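Local coordinates for shikimate dehydrogenase (NADP(+)) (Peptoclostridium difficile, PDB 5DZS), which probably catalyses the reversible NADPH-linked reduction of 3-dehydroshikimate to shikimate, a step of chorismate and aromatic amino acid biosynthesis, at residues K110-D115 against G226-D231; V120-G125 against K144-T149; D176-A181 against D204-L209; G191-S196 against T216-I221. All coordinates share one frame; numbering follows the deposited sequence.

Contact 1: residues K110-D115 against G226-D231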
loop_
_atom_site.group_PDB
_atom_site.type_symbol
_atom_site.label_atom_id
_atom_site.label_comp_id
_atom_site.label_asym_id
_atom_site.label_seq_id
_atom_site.Cartn_x
_atom_site.Cartn_y
_atom_site.Cartn_z
ATOM N N LYS B 110 4.061 17.235 -11.452
ATOM C CA LYS B 110 5.486 17.329 -11.140
ATOM C C LYS B 110 6.321 17.127 -12.389
ATOM O O LYS B 110 7.278 17.848 -12.624
ATOM C CB LYS B 110 5.894 16.289 -10.096
ATOM C CG LYS B 110 5.374 16.574 -8.703
ATOM C CD LYS B 110 5.655 15.404 -7.784
ATOM C CE LYS B 110 5.206 15.691 -6.364
ATOM N NZ LYS B 110 5.156 14.442 -5.561
ATOM N N MET B 111 5.949 16.152 -13.203
ATOM C CA MET B 111 6.699 15.855 -14.415
ATOM C C MET B 111 6.658 17.046 -15.380
ATOM O O MET B 111 7.675 17.395 -15.985
ATOM C CB MET B 111 6.153 14.569 -15.055
ATOM C CG MET B 111 6.767 14.175 -16.388
ATOM S SD MET B 111 6.168 15.161 -17.775
ATOM C CE MET B 111 4.405 14.791 -17.757
ATOM N N ALA B 112 5.488 17.675 -15.489
ATOM C CA ALA B 112 5.292 18.817 -16.374
ATOM C C ALA B 112 5.758 20.141 -15.741
ATOM O O ALA B 112 5.644 21.195 -16.365
ATOM C CB ALA B 112 3.826 18.911 -16.766
ATOM N N ASN B 113 6.279 20.093 -14.515
ATOM C CA ASN B 113 6.746 21.302 -13.829
ATOM C C ASN B 113 5.648 22.356 -13.718
ATOM O O ASN B 113 5.878 23.531 -14.012
ATOM C CB ASN B 113 7.969 21.910 -14.543
ATOM C CG ASN B 113 9.117 20.926 -14.697
ATOM O OD1 ASN B 113 9.671 20.770 -15.788
ATOM N ND2 ASN B 113 9.477 20.251 -13.612
ATOM N N ILE B 114 4.458 21.937 -13.296
ATOM C CA ILE B 114 3.335 22.849 -13.122
ATOM C C ILE B 114 2.999 22.958 -11.631
ATOM O O ILE B 114 2.514 21.996 -11.015
ATOM C CB ILE B 114 2.083 22.386 -13.897
ATOM C CG1 ILE B 114 2.376 22.267 -15.394
ATOM C CG2 ILE B 114 0.934 23.361 -13.671
ATOM C CD1 ILE B 114 1.293 21.546 -16.168
ATOM N N ASP B 115 3.279 24.126 -11.053
ATOM C CA ASP B 115 2.974 24.400 -9.653
ATOM C C ASP B 115 1.648 25.146 -9.652
ATOM O O ASP B 115 1.533 26.192 -10.282
ATOM C CB ASP B 115 4.080 25.261 -9.030
ATOM C CG ASP B 115 3.842 25.567 -7.558
ATOM O OD1 ASP B 115 3.087 24.830 -6.889
ATOM O OD2 ASP B 115 4.434 26.555 -7.069
ATOM N N GLY B 226 0.185 28.494 -28.943
ATOM C CA GLY B 226 1.435 28.486 -28.195
ATOM C C GLY B 226 1.236 28.296 -26.699
ATOM O O GLY B 226 2.121 28.624 -25.906
ATOM N N LYS B 227 0.080 27.767 -26.303
ATOM C CA LYS B 227 -0.193 27.543 -24.886
ATOM C C LYS B 227 0.548 26.305 -24.435
ATOM O O LYS B 227 0.961 25.493 -25.262
ATOM C CB LYS B 227 -1.699 27.375 -24.631
ATOM C CG LYS B 227 -2.547 28.579 -25.031
ATOM C CD LYS B 227 -2.170 29.832 -24.246
ATOM C CE LYS B 227 -2.902 31.079 -24.733
ATOM N NZ LYS B 227 -4.377 31.020 -24.545
ATOM N N LYS B 228 0.749 26.180 -23.126
ATOM C CA LYS B 228 1.393 24.997 -22.557
ATOM C C LYS B 228 0.341 23.889 -22.519
ATOM O O LYS B 228 -0.768 24.110 -22.044
ATOM C CB LYS B 228 1.947 25.297 -21.160
ATOM C CG LYS B 228 2.672 24.136 -20.499
ATOM C CD LYS B 228 3.356 24.579 -19.213
ATOM C CE LYS B 228 3.886 23.403 -18.401
ATOM N NZ LYS B 228 4.795 22.507 -19.168
ATOM N N THR B 229 0.675 22.722 -23.062
ATOM C CA THR B 229 -0.249 21.580 -23.087
ATOM C C THR B 229 0.359 20.325 -22.484
ATOM O O THR B 229 1.568 20.138 -22.497
ATOM C CB THR B 229 -0.675 21.218 -24.519
ATOM O OG1 THR B 229 0.484 20.884 -25.300
ATOM C CG2 THR B 229 -1.430 22.357 -25.159
ATOM N N CYS B 230 -0.508 19.450 -21.976
ATOM C CA CYS B 230 -0.085 18.199 -21.375
ATOM C C CYS B 230 -1.204 17.188 -21.587
ATOM O O CYS B 230 -2.356 17.493 -21.255
ATOM C CB CYS B 230 0.161 18.424 -19.888
ATOM S SG CYS B 230 0.744 16.981 -18.991
ATOM N N ASP B 231 -0.883 16.014 -22.149
ATOM C CA ASP B 231 -1.895 14.962 -22.358
ATOM C C ASP B 231 -1.912 13.987 -21.190
ATOM O O ASP B 231 -1.181 14.158 -20.214
ATOM C CB ASP B 231 -1.790 14.263 -23.734
ATOM C CG ASP B 231 -0.573 13.350 -23.885
ATOM O OD1 ASP B 231 -0.051 12.815 -22.887
ATOM O OD2 ASP B 231 -0.168 13.133 -25.048
#

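Contact 2: residues V120-G125 against K144-T149. With SO4 (sulfate ion), chain E.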
loop_
_atom_site.group_PDB
_atom_site.type_symbol
_atom_site.label_atom_id
_atom_site.label_comp_id
_atom_site.label_asym_id
_atom_site.label_seq_id
_atom_site.Cartn_x
_atom_site.Cartn_y
_atom_site.Cartn_z
ATOM N N VAL B 120 -5.207 30.124 -10.576
ATOM C CA VAL B 120 -6.637 30.040 -10.845
ATOM C C VAL B 120 -6.803 28.897 -11.830
ATOM O O VAL B 120 -6.122 28.856 -12.857
ATOM C CB VAL B 120 -7.192 31.342 -11.469
ATOM C CG1 VAL B 120 -8.683 31.203 -11.773
ATOM C CG2 VAL B 120 -6.943 32.531 -10.552
ATOM N N ALA B 121 -7.689 27.956 -11.512
ATOM C CA ALA B 121 -7.916 26.805 -12.383
ATOM C C ALA B 121 -9.386 26.505 -12.556
ATOM O O ALA B 121 -10.222 26.807 -11.691
ATOM C CB ALA B 121 -7.198 25.575 -11.844
ATOM N N VAL B 122 -9.684 25.899 -13.698
ATOM C CA VAL B 122 -11.014 25.462 -14.025
ATOM C C VAL B 122 -10.934 23.988 -14.378
ATOM O O VAL B 122 -10.071 23.578 -15.157
ATOM C CB VAL B 122 -11.591 26.215 -15.233
ATOM C CG1 VAL B 122 -12.903 25.582 -15.699
ATOM C CG2 VAL B 122 -11.787 27.675 -14.885
ATOM N N ILE B 123 -11.813 23.199 -13.772
ATOM C CA ILE B 123 -11.947 21.784 -14.107
ATOM C C ILE B 123 -13.209 21.637 -14.945
ATOM O O ILE B 123 -14.283 22.122 -14.557
ATOM C CB ILE B 123 -12.120 20.892 -12.867
ATOM C CG1 ILE B 123 -10.857 20.927 -12.000
ATOM C CG2 ILE B 123 -12.435 19.454 -13.301
ATOM C CD1 ILE B 123 -11.043 20.341 -10.616
ATOM N N LEU B 124 -13.085 20.976 -16.089
ATOM C CA LEU B 124 -14.221 20.702 -16.946
ATOM C C LEU B 124 -14.769 19.322 -16.627
ATOM O O LEU B 124 -14.050 18.316 -16.777
ATOM C CB LEU B 124 -13.816 20.730 -18.413
ATOM C CG LEU B 124 -13.135 21.992 -18.922
ATOM C CD1 LEU B 124 -12.702 21.780 -20.360
ATOM C CD2 LEU B 124 -14.074 23.181 -18.774
ATOM N N GLY B 125 -16.027 19.274 -16.186
ATOM C CA GLY B 125 -16.700 18.017 -15.883
ATOM C C GLY B 125 -16.824 17.718 -14.406
ATOM O O GLY B 125 -16.144 18.330 -13.574
ATOM N N LYS B 144 -8.009 30.024 -6.634
ATOM C CA LYS B 144 -9.397 30.043 -7.078
ATOM C C LYS B 144 -9.654 28.783 -7.898
ATOM O O LYS B 144 -8.899 28.507 -8.817
ATOM C CB LYS B 144 -9.599 31.272 -7.967
ATOM C CG LYS B 144 -11.033 31.604 -8.358
ATOM C CD LYS B 144 -11.805 32.243 -7.216
ATOM C CE LYS B 144 -13.104 32.848 -7.722
ATOM N NZ LYS B 144 -13.920 33.452 -6.638
ATOM N N LEU B 145 -10.707 28.035 -7.568
ATOM C CA LEU B 145 -11.058 26.805 -8.306
ATOM C C LEU B 145 -12.524 26.771 -8.746
ATOM O O LEU B 145 -13.439 26.907 -7.922
ATOM C CB LEU B 145 -10.772 25.562 -7.459
ATOM C CG LEU B 145 -11.059 24.223 -8.152
ATOM C CD1 LEU B 145 -10.177 24.038 -9.383
ATOM C CD2 LEU B 145 -10.877 23.061 -7.193
ATOM N N TYR B 146 -12.735 26.594 -10.050
ATOM C CA TYR B 146 -14.069 26.457 -10.616
ATOM C C TYR B 146 -14.209 25.046 -11.189
ATOM O O TYR B 146 -13.234 24.462 -11.657
ATOM C CB TYR B 146 -14.294 27.425 -11.776
ATOM C CG TYR B 146 -14.089 28.907 -11.505
ATOM C CD1 TYR B 146 -12.831 29.487 -11.637
ATOM C CD2 TYR B 146 -15.163 29.737 -11.205
ATOM C CE1 TYR B 146 -12.633 30.843 -11.424
ATOM C CE2 TYR B 146 -14.979 31.099 -10.998
ATOM C CZ TYR B 146 -13.714 31.642 -11.106
ATOM O OH TYR B 146 -13.532 32.995 -10.901
ATOM N N VAL B 147 -15.422 24.511 -11.147
ATOM C CA VAL B 147 -15.735 23.229 -11.772
ATOM C C VAL B 147 -16.920 23.523 -12.682
ATOM O O VAL B 147 -17.949 24.010 -12.212
ATOM C CB VAL B 147 -16.096 22.138 -10.754
ATOM C CG1 VAL B 147 -16.478 20.852 -11.470
ATOM C CG2 VAL B 147 -14.930 21.895 -9.811
ATOM N N SER B 148 -16.758 23.267 -13.978
ATOM C CA SER B 148 -17.809 23.556 -14.967
ATOM C C SER B 148 -18.634 22.329 -15.329
ATOM O O SER B 148 -18.087 21.263 -15.595
ATOM C CB SER B 148 -17.187 24.138 -16.236
ATOM O OG SER B 148 -18.191 24.635 -17.105
ATOM N N THR B 149 -19.954 22.496 -15.344
ATOM C CA THR B 149 -20.883 21.415 -15.666
ATOM C C THR B 149 -21.912 21.938 -16.668
ATOM O O THR B 149 -22.148 23.148 -16.741
ATOM C CB THR B 149 -21.569 20.880 -14.386
ATOM O OG1 THR B 149 -22.366 19.732 -14.698
ATOM C CG2 THR B 149 -22.433 21.955 -13.721
HETATM S S SO4 E . -20.422 17.711 -17.020
HETATM O O1 SO4 E . -19.479 18.780 -17.421
HETATM O O2 SO4 E . -21.665 17.854 -17.811
HETATM O O3 SO4 E . -19.804 16.388 -17.273
HETATM O O4 SO4 E . -20.739 17.819 -15.579
#

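Contact 3: residues D176-A181 against D204-L209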
loop_
_atom_site.group_PDB
_atom_site.type_symbol
_atom_site.label_atom_id
_atom_site.label_comp_id
_atom_site.label_asym_id
_atom_site.label_seq_id
_atom_site.Cartn_x
_atom_site.Cartn_y
_atom_site.Cartn_z
ATOM N N ASP B 176 -5.281 30.546 -15.031
ATOM C CA ASP B 176 -4.003 29.933 -15.380
ATOM C C ASP B 176 -4.161 28.576 -16.050
ATOM O O ASP B 176 -3.608 28.332 -17.120
ATOM C CB ASP B 176 -3.166 29.737 -14.111
ATOM C CG ASP B 176 -2.792 31.047 -13.460
ATOM O OD1 ASP B 176 -1.923 31.744 -14.020
ATOM O OD2 ASP B 176 -3.340 31.368 -12.383
ATOM N N ILE B 177 -4.923 27.695 -15.406
ATOM C CA ILE B 177 -5.069 26.314 -15.848
ATOM C C ILE B 177 -6.496 25.891 -16.160
ATOM O O ILE B 177 -7.429 26.217 -15.422
ATOM C CB ILE B 177 -4.577 25.363 -14.727
ATOM C CG1 ILE B 177 -3.083 25.572 -14.463
ATOM C CG2 ILE B 177 -4.864 23.907 -15.072
ATOM C CD1 ILE B 177 -2.612 24.987 -13.146
ATOM N N ILE B 178 -6.659 25.189 -17.275
ATOM C CA ILE B 178 -7.938 24.571 -17.605
ATOM C C ILE B 178 -7.652 23.080 -17.806
ATOM O O ILE B 178 -6.808 22.681 -18.628
ATOM C CB ILE B 178 -8.669 25.243 -18.788
ATOM C CG1 ILE B 178 -10.077 24.645 -18.952
ATOM C CG2 ILE B 178 -7.861 25.163 -20.077
ATOM C CD1 ILE B 178 -10.959 25.432 -19.904
ATOM N N LEU B 179 -8.369 22.270 -17.042
ATOM C CA LEU B 179 -8.179 20.824 -17.039
ATOM C C LEU B 179 -9.445 20.115 -17.522
ATOM O O LEU B 179 -10.555 20.346 -16.993
ATOM C CB LEU B 179 -7.769 20.383 -15.643
ATOM C CG LEU B 179 -7.455 18.883 -15.441
ATOM C CD1 LEU B 179 -6.427 18.675 -14.345
ATOM C CD2 LEU B 179 -8.710 18.073 -15.163
ATOM N N ASN B 180 -9.280 19.284 -18.545
ATOM C CA ASN B 180 -10.393 18.517 -19.081
ATOM C C ASN B 180 -10.571 17.170 -18.387
ATOM O O ASN B 180 -9.755 16.256 -18.575
ATOM C CB ASN B 180 -10.208 18.240 -20.570
ATOM C CG ASN B 180 -11.339 17.401 -21.132
ATOM O OD1 ASN B 180 -12.502 17.610 -20.788
ATOM N ND2 ASN B 180 -11.003 16.435 -21.978
ATOM N N ALA B 181 -11.637 17.051 -17.605
ATOM C CA ALA B 181 -11.988 15.799 -16.933
ATOM C C ALA B 181 -13.256 15.185 -17.555
ATOM O O ALA B 181 -13.880 14.323 -16.940
ATOM C CB ALA B 181 -12.197 16.029 -15.445
ATOM N N ASP B 204 -3.630 29.834 -19.735
ATOM C CA ASP B 204 -2.214 29.678 -20.093
ATOM C C ASP B 204 -1.772 28.224 -20.245
ATOM O O ASP B 204 -0.883 27.924 -21.046
ATOM C CB ASP B 204 -1.326 30.311 -19.015
ATOM C CG ASP B 204 -1.462 31.815 -18.941
ATOM O OD1 ASP B 204 -1.776 32.458 -19.968
ATOM O OD2 ASP B 204 -1.225 32.364 -17.846
ATOM N N ILE B 205 -2.392 27.331 -19.473
ATOM C CA ILE B 205 -2.007 25.914 -19.452
ATOM C C ILE B 205 -3.230 25.026 -19.636
ATOM O O ILE B 205 -4.253 25.241 -18.984
ATOM C CB ILE B 205 -1.354 25.562 -18.098
ATOM C CG1 ILE B 205 -0.162 26.499 -17.823
ATOM C CG2 ILE B 205 -0.934 24.096 -18.061
ATOM C CD1 ILE B 205 0.403 26.385 -16.422
ATOM N N LEU B 206 -3.140 24.080 -20.567
ATOM C CA LEU B 206 -4.205 23.116 -20.789
ATOM C C LEU B 206 -3.748 21.739 -20.358
ATOM O O LEU B 206 -2.683 21.281 -20.765
ATOM C CB LEU B 206 -4.621 23.017 -22.257
ATOM C CG LEU B 206 -5.498 24.105 -22.860
ATOM C CD1 LEU B 206 -4.710 25.392 -23.008
ATOM C CD2 LEU B 206 -6.020 23.627 -24.208
ATOM N N ILE B 207 -4.557 21.072 -19.545
ATOM C CA ILE B 207 -4.262 19.708 -19.137
ATOM C C ILE B 207 -5.418 18.834 -19.584
ATOM O O ILE B 207 -6.568 19.088 -19.235
ATOM C CB ILE B 207 -4.064 19.588 -17.614
ATOM C CG1 ILE B 207 -2.884 20.474 -17.185
ATOM C CG2 ILE B 207 -3.837 18.130 -17.219
ATOM C CD1 ILE B 207 -2.707 20.580 -15.689
ATOM N N ASP B 208 -5.120 17.813 -20.376
ATOM C CA ASP B 208 -6.171 16.905 -20.831
ATOM C C ASP B 208 -5.904 15.523 -20.256
ATOM O O ASP B 208 -4.855 14.960 -20.497
ATOM C CB ASP B 208 -6.207 16.865 -22.367
ATOM C CG ASP B 208 -7.506 16.269 -22.913
ATOM O OD1 ASP B 208 -8.311 15.722 -22.118
ATOM O OD2 ASP B 208 -7.728 16.376 -24.137
ATOM N N LEU B 209 -6.846 14.981 -19.494
ATOM C CA LEU B 209 -6.647 13.651 -18.914
ATOM C C LEU B 209 -6.806 12.555 -19.957
ATOM O O LEU B 209 -6.402 11.407 -19.731
ATOM C CB LEU B 209 -7.569 13.418 -17.720
ATOM C CG LEU B 209 -7.422 14.416 -16.567
ATOM C CD1 LEU B 209 -8.248 13.994 -15.358
ATOM C CD2 LEU B 209 -5.961 14.626 -16.181
HETATM O O HOH W 1 0.104 30.682 -15.710
#

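Contact 4: residues G191-S196 against T216-I221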
loop_
_atom_site.group_PDB
_atom_site.type_symbol
_atom_site.label_atom_id
_atom_site.label_comp_id
_atom_site.label_asym_id
_atom_site.label_seq_id
_atom_site.Cartn_x
_atom_site.Cartn_y
_atom_site.Cartn_z
ATOM N N GLY B 191 -11.996 15.337 -33.291
ATOM C CA GLY B 191 -12.016 16.714 -33.783
ATOM C C GLY B 191 -12.928 17.654 -33.011
ATOM O O GLY B 191 -13.175 18.773 -33.461
ATOM N N ILE B 192 -13.432 17.207 -31.857
ATOM C CA ILE B 192 -14.309 18.027 -31.007
ATOM C C ILE B 192 -13.703 18.275 -29.627
ATOM O O ILE B 192 -13.215 17.354 -28.973
ATOM C CB ILE B 192 -15.703 17.391 -30.835
ATOM C CG1 ILE B 192 -16.449 17.427 -32.172
ATOM C CG2 ILE B 192 -16.512 18.133 -29.772
ATOM C CD1 ILE B 192 -17.831 16.817 -32.140
ATOM N N SER B 193 -13.770 19.534 -29.206
ATOM C CA SER B 193 -13.258 19.989 -27.927
ATOM C C SER B 193 -14.413 20.300 -26.982
ATOM O O SER B 193 -15.447 20.792 -27.413
ATOM C CB SER B 193 -12.425 21.255 -28.144
ATOM O OG SER B 193 -12.117 21.887 -26.918
ATOM N N PRO B 194 -14.241 20.035 -25.681
ATOM C CA PRO B 194 -15.308 20.336 -24.716
ATOM C C PRO B 194 -15.576 21.838 -24.568
ATOM O O PRO B 194 -16.627 22.229 -24.053
ATOM C CB PRO B 194 -14.767 19.771 -23.397
ATOM C CG PRO B 194 -13.293 19.717 -23.579
ATOM C CD PRO B 194 -13.060 19.441 -25.029
ATOM N N VAL B 195 -14.621 22.661 -25.002
ATOM C CA VAL B 195 -14.762 24.108 -24.938
ATOM C C VAL B 195 -14.267 24.750 -26.217
ATOM O O VAL B 195 -13.402 24.212 -26.914
ATOM C CB VAL B 195 -14.001 24.721 -23.744
ATOM C CG1 VAL B 195 -14.662 24.321 -22.436
ATOM C CG2 VAL B 195 -12.526 24.333 -23.765
ATOM N N SER B 196 -14.824 25.915 -26.508
ATOM C CA SER B 196 -14.473 26.658 -27.691
ATOM C C SER B 196 -13.097 27.299 -27.591
ATOM O O SER B 196 -12.540 27.480 -26.504
ATOM C CB SER B 196 -15.499 27.764 -27.918
ATOM O OG SER B 196 -15.493 28.669 -26.823
ATOM N N THR B 216 -5.881 15.191 -29.140
ATOM C CA THR B 216 -7.214 15.753 -28.966
ATOM C C THR B 216 -7.335 17.151 -29.571
ATOM O O THR B 216 -6.355 17.897 -29.658
ATOM C CB THR B 216 -7.572 15.858 -27.474
ATOM O OG1 THR B 216 -6.675 16.777 -26.838
ATOM C CG2 THR B 216 -7.490 14.498 -26.804
ATOM N N GLU B 217 -8.548 17.510 -29.980
ATOM C CA GLU B 217 -8.797 18.829 -30.538
ATOM C C GLU B 217 -8.508 19.893 -29.476
ATOM O O GLU B 217 -7.991 20.962 -29.779
ATOM C CB GLU B 217 -10.245 18.932 -31.026
ATOM C CG GLU B 217 -10.607 20.254 -31.689
ATOM C CD GLU B 217 -9.864 20.511 -32.994
ATOM O OE1 GLU B 217 -9.119 19.626 -33.450
ATOM O OE2 GLU B 217 -10.039 21.602 -33.577
ATOM N N PHE B 218 -8.850 19.575 -28.232
ATOM C CA PHE B 218 -8.614 20.462 -27.089
ATOM C C PHE B 218 -7.147 20.896 -27.055
ATOM O O PHE B 218 -6.848 22.091 -27.056
ATOM C CB PHE B 218 -9.039 19.718 -25.814
ATOM C CG PHE B 218 -8.801 20.459 -24.521
ATOM C CD1 PHE B 218 -9.514 21.593 -24.203
ATOM C CD2 PHE B 218 -7.946 19.924 -23.558
ATOM C CE1 PHE B 218 -9.318 22.246 -22.994
ATOM C CE2 PHE B 218 -7.755 20.562 -22.340
ATOM C CZ PHE B 218 -8.437 21.727 -22.059
ATOM N N LEU B 219 -6.233 19.925 -27.050
ATOM C CA LEU B 219 -4.796 20.241 -27.027
ATOM C C LEU B 219 -4.293 20.743 -28.370
ATOM O O LEU B 219 -3.349 21.529 -28.430
ATOM C CB LEU B 219 -3.969 19.030 -26.582
ATOM C CG LEU B 219 -4.271 18.523 -25.175
ATOM C CD1 LEU B 219 -3.287 17.422 -24.792
ATOM C CD2 LEU B 219 -4.230 19.669 -24.174
ATOM N N ARG B 220 -4.921 20.280 -29.444
ATOM C CA ARG B 220 -4.544 20.714 -30.774
ATOM C C ARG B 220 -4.864 22.207 -30.903
ATOM O O ARG B 220 -4.072 22.959 -31.464
ATOM C CB ARG B 220 -5.216 19.827 -31.827
ATOM C CG ARG B 220 -4.963 20.196 -33.282
ATOM C CD ARG B 220 -4.903 18.947 -34.168
ATOM N NE ARG B 220 -5.838 17.886 -33.763
ATOM C CZ ARG B 220 -6.913 17.491 -34.448
ATOM N NH1 ARG B 220 -7.678 16.515 -33.964
ATOM N NH2 ARG B 220 -7.241 18.060 -35.607
ATOM N N ILE B 221 -5.988 22.642 -30.331
ATOM C CA ILE B 221 -6.345 24.074 -30.338
ATOM C C ILE B 221 -5.384 24.863 -29.439
ATOM O O ILE B 221 -5.003 25.985 -29.764
ATOM C CB ILE B 221 -7.803 24.326 -29.872
ATOM C CG1 ILE B 221 -8.799 23.767 -30.895
ATOM C CG2 ILE B 221 -8.070 25.827 -29.700
ATOM C CD1 ILE B 221 -10.237 23.761 -30.412
HETATM O O HOH W 2 -10.798 17.517 -27.522
#

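Contact 1: residues K110-D115 against G226-D231
Lys228 sets out from the last strand of the parallel sheet, its CB directed at the turn that ends helix 101-111. CG stands anti to the backbone N (chi1 -178°), and the chain runs extended through CD before it bends at the last torsion (chi4 55°); on its way the side chain also touches Ile205 of strand 205-208. CE is the atom that packs: it meets Ile114 CG1 tip to tip at 3.6 Å and comes within 3.5 Å of Ala112 O. The bend then leaves NZ 3.2 Å from Ala112 O, a weak hydrogen bond. That carbonyl belongs to the C-terminal end of the helix, which Asn113 closes with positive phi in a Schellman motif, its N returning to Lys110 O at 3.1 Å.

Two residues on, Cys230 faces the same way. Its SG, anti to the backbone N, meets Ala112 CB at 4.3 Å and Met111 CE at 4.4 Å, while Met108 of helix 101-111 also touches this side chain. Ile114 rests in addition on Ile205 and Ile207 of the neighbouring strand 205-208, so the turn is packed against the edge of the nucleotide-binding Rossmann-like domain. Apart from one weak bond from the ammonium, the residues meet through carbon and sulfur. The negative end of the helix dipole would favour that charge, though only modestly.

Contact 2: residues V120-G125 against K144-T149
Tyr146 crosses Val120 and Val122 of the neighbouring strand obliquely, meeting the first with its ring edge. With CG beside the backbone N (chi1 -56°), the ring is turned so that Val120 CG1 lies in its plane, 4.0 Å from Tyr146 CE1. Val122 CG2 comes within 3.9 Å of Tyr146 CD1. Val120 has a second neighbour on this face: both of its methyls rest on Lys144 CB, the two side chains running alongside each other until the lysine bends at chi2 and leads its end away. Ile163 and Ile165 of edge strand 163-166 also touch the tyrosine.

The backbones beneath are two parallel strands, 20° apart, joined by helix 128-139 in the right-handed beta-alpha-beta crossover that opens the Rossmann-like NADP-binding domain. Five N-H...O bonds alternate in direction between them, the first four nearly straight; the tightest are those from Ile123 N to Tyr146 O and from Ser148 N to Ile123 O, both 2.8 Å. The last, from Gly125 N to Ser148 O, is somewhat more bent and carries the pairing just beyond strand 120-124.

On the face turned to helix 128-139, Leu145 CD1 reaches across to Ile123 CD1 at 4.0 Å and sits near Ala121 CB. Val147 CG1, anti to its backbone N, comes within 3.3 Å of Gly125 O. At the C-terminal end of the pair, Thr149 OG1, also anti to its N (chi1 -174°), donates to O4 of a sulfate at 2.7 Å; Thr126 holds the same ion, which probably came from the crystallisation liquor.

Contact 3: residues D176-A181 against D204-L209
Asn180 and Asp208 both carry CG anti to the backbone N (chi1 178° and -164°), which sets amide and carboxylate side by side at the C-terminal ends of their strands. Asn180 ND2 donates to Asp208 OD1 at 2.8 Å, close to the amide's own plane but from above that of the carboxylate, the two planes being 61° apart. Strands 177-180 and 205-208 run parallel as a beta-alpha-beta unit of the Rossmann-like domain, with short helix 197-200 in the connection. Second partners fix both groups: Asn180 OD1 is bonded to Thr182 OG1, and Asp208 also engages Ile210 N and Thr216 OG1.

Between the strands the backbone bonds are straight in the middle and bent at the start. Ile178 N reaches Ile205 O, and Asn180 N reaches Ile207 O at 2.8 Å. Asp176 O is gripped by two donors, Ile205 N nearly along the C=O axis and Asp204 N from above the carbonyl plane.

On the face turned to helix 101-111, Ile207 crosses two neighbours: its CG2 meets Leu179 CD1 at 3.9 Å, and its CD1 meets Ile177 CG2. Leu179 CD2 continues to Leu209 CD1, and Leu209 is predicted to bind NADP(+). On the other face Ile178 keeps CG2 in the crowded position, 3.8 Å from Leu206 CG.

At the opposite end the carboxylates of Asp176, whose OD2 is held by Val120 N, and Asp204 come close despite like charge, and one water donates to both, 2.8 Å from Asp176 OD1 and 3.0 Å from Asp204 OD2.

Contact 4: residues G191-S196 against T216-I221
Phe218 and Val195 lie alongside each other, pointing the same way, while Pro194 crosses the phenylalanine at about a right angle. CG of Phe218 is anti to the backbone N (chi1 177°), which swings the ring off the first turn of helix 217-224 toward the loop. Val195 CG2 touches the ring at its edge, 3.9 Å from Phe218 CE1, and Ser193 OG lies near the ring plane too, 3.8 Å from Phe218 CD1. Pro194 CD instead rests on Phe218 CB at 4.1 Å. Beyond the loop, Ile178, Asn180 and Leu206 also touch this side chain, so the phenylalanine sits between this loop and the parallel sheet of the Rossmann-like domain.

Ser193 points its CB at the helix, against Ile221 CD1, yet spends its hydroxyl on its own loop: OG, anti to the backbone N (chi1 169°), donates to a lone pair of Val195 O at 2.7 Å and ties the loop across Pro194. Further out, Glu217 bends at chi2 and lays CG over the Gly191 peptide, 3.5 Å from Gly191 O. Its OE1 sits above the guanidinium of Arg220 over the centre of the group, an ionic pairing to which no N-H points.

The helix starts at Thr216, the N-cap, whose OG1 accepts from Leu219 N. Phe218 N, in the same first turn, donates to a water 2.9 Å away, and that water donates to Ile192 O at 2.8 Å. Loop and helix thus meet chiefly through carbon, while a bridging water satisfies a first-turn N-H with a loop carbonyl.

How the contacts relate
Contacts 1, 2 and 3 all involve the six-stranded parallel sheet, ordered 163-166, 144-149, 120-124, 177-180, 205-208, 228-230. Contact 3 lies between the other two, its centre about 9 Å from each; strand 120-124 pairs with 177-180, and 205-208 with 228-230. Contact 4 adds a loop and helix 217-224 over one face, its centre about 11 Å from that of contact 3, while helix 101-111 packs on the other face. Along the chain contact 2 closes before contact 3 opens, contacts 3 and 4 interleave, and contact 1 encloses them all, joining the turn after helix 101-111 to the last strand of the sheet, near the predicted NADP(+) residues Leu209 and Gly232.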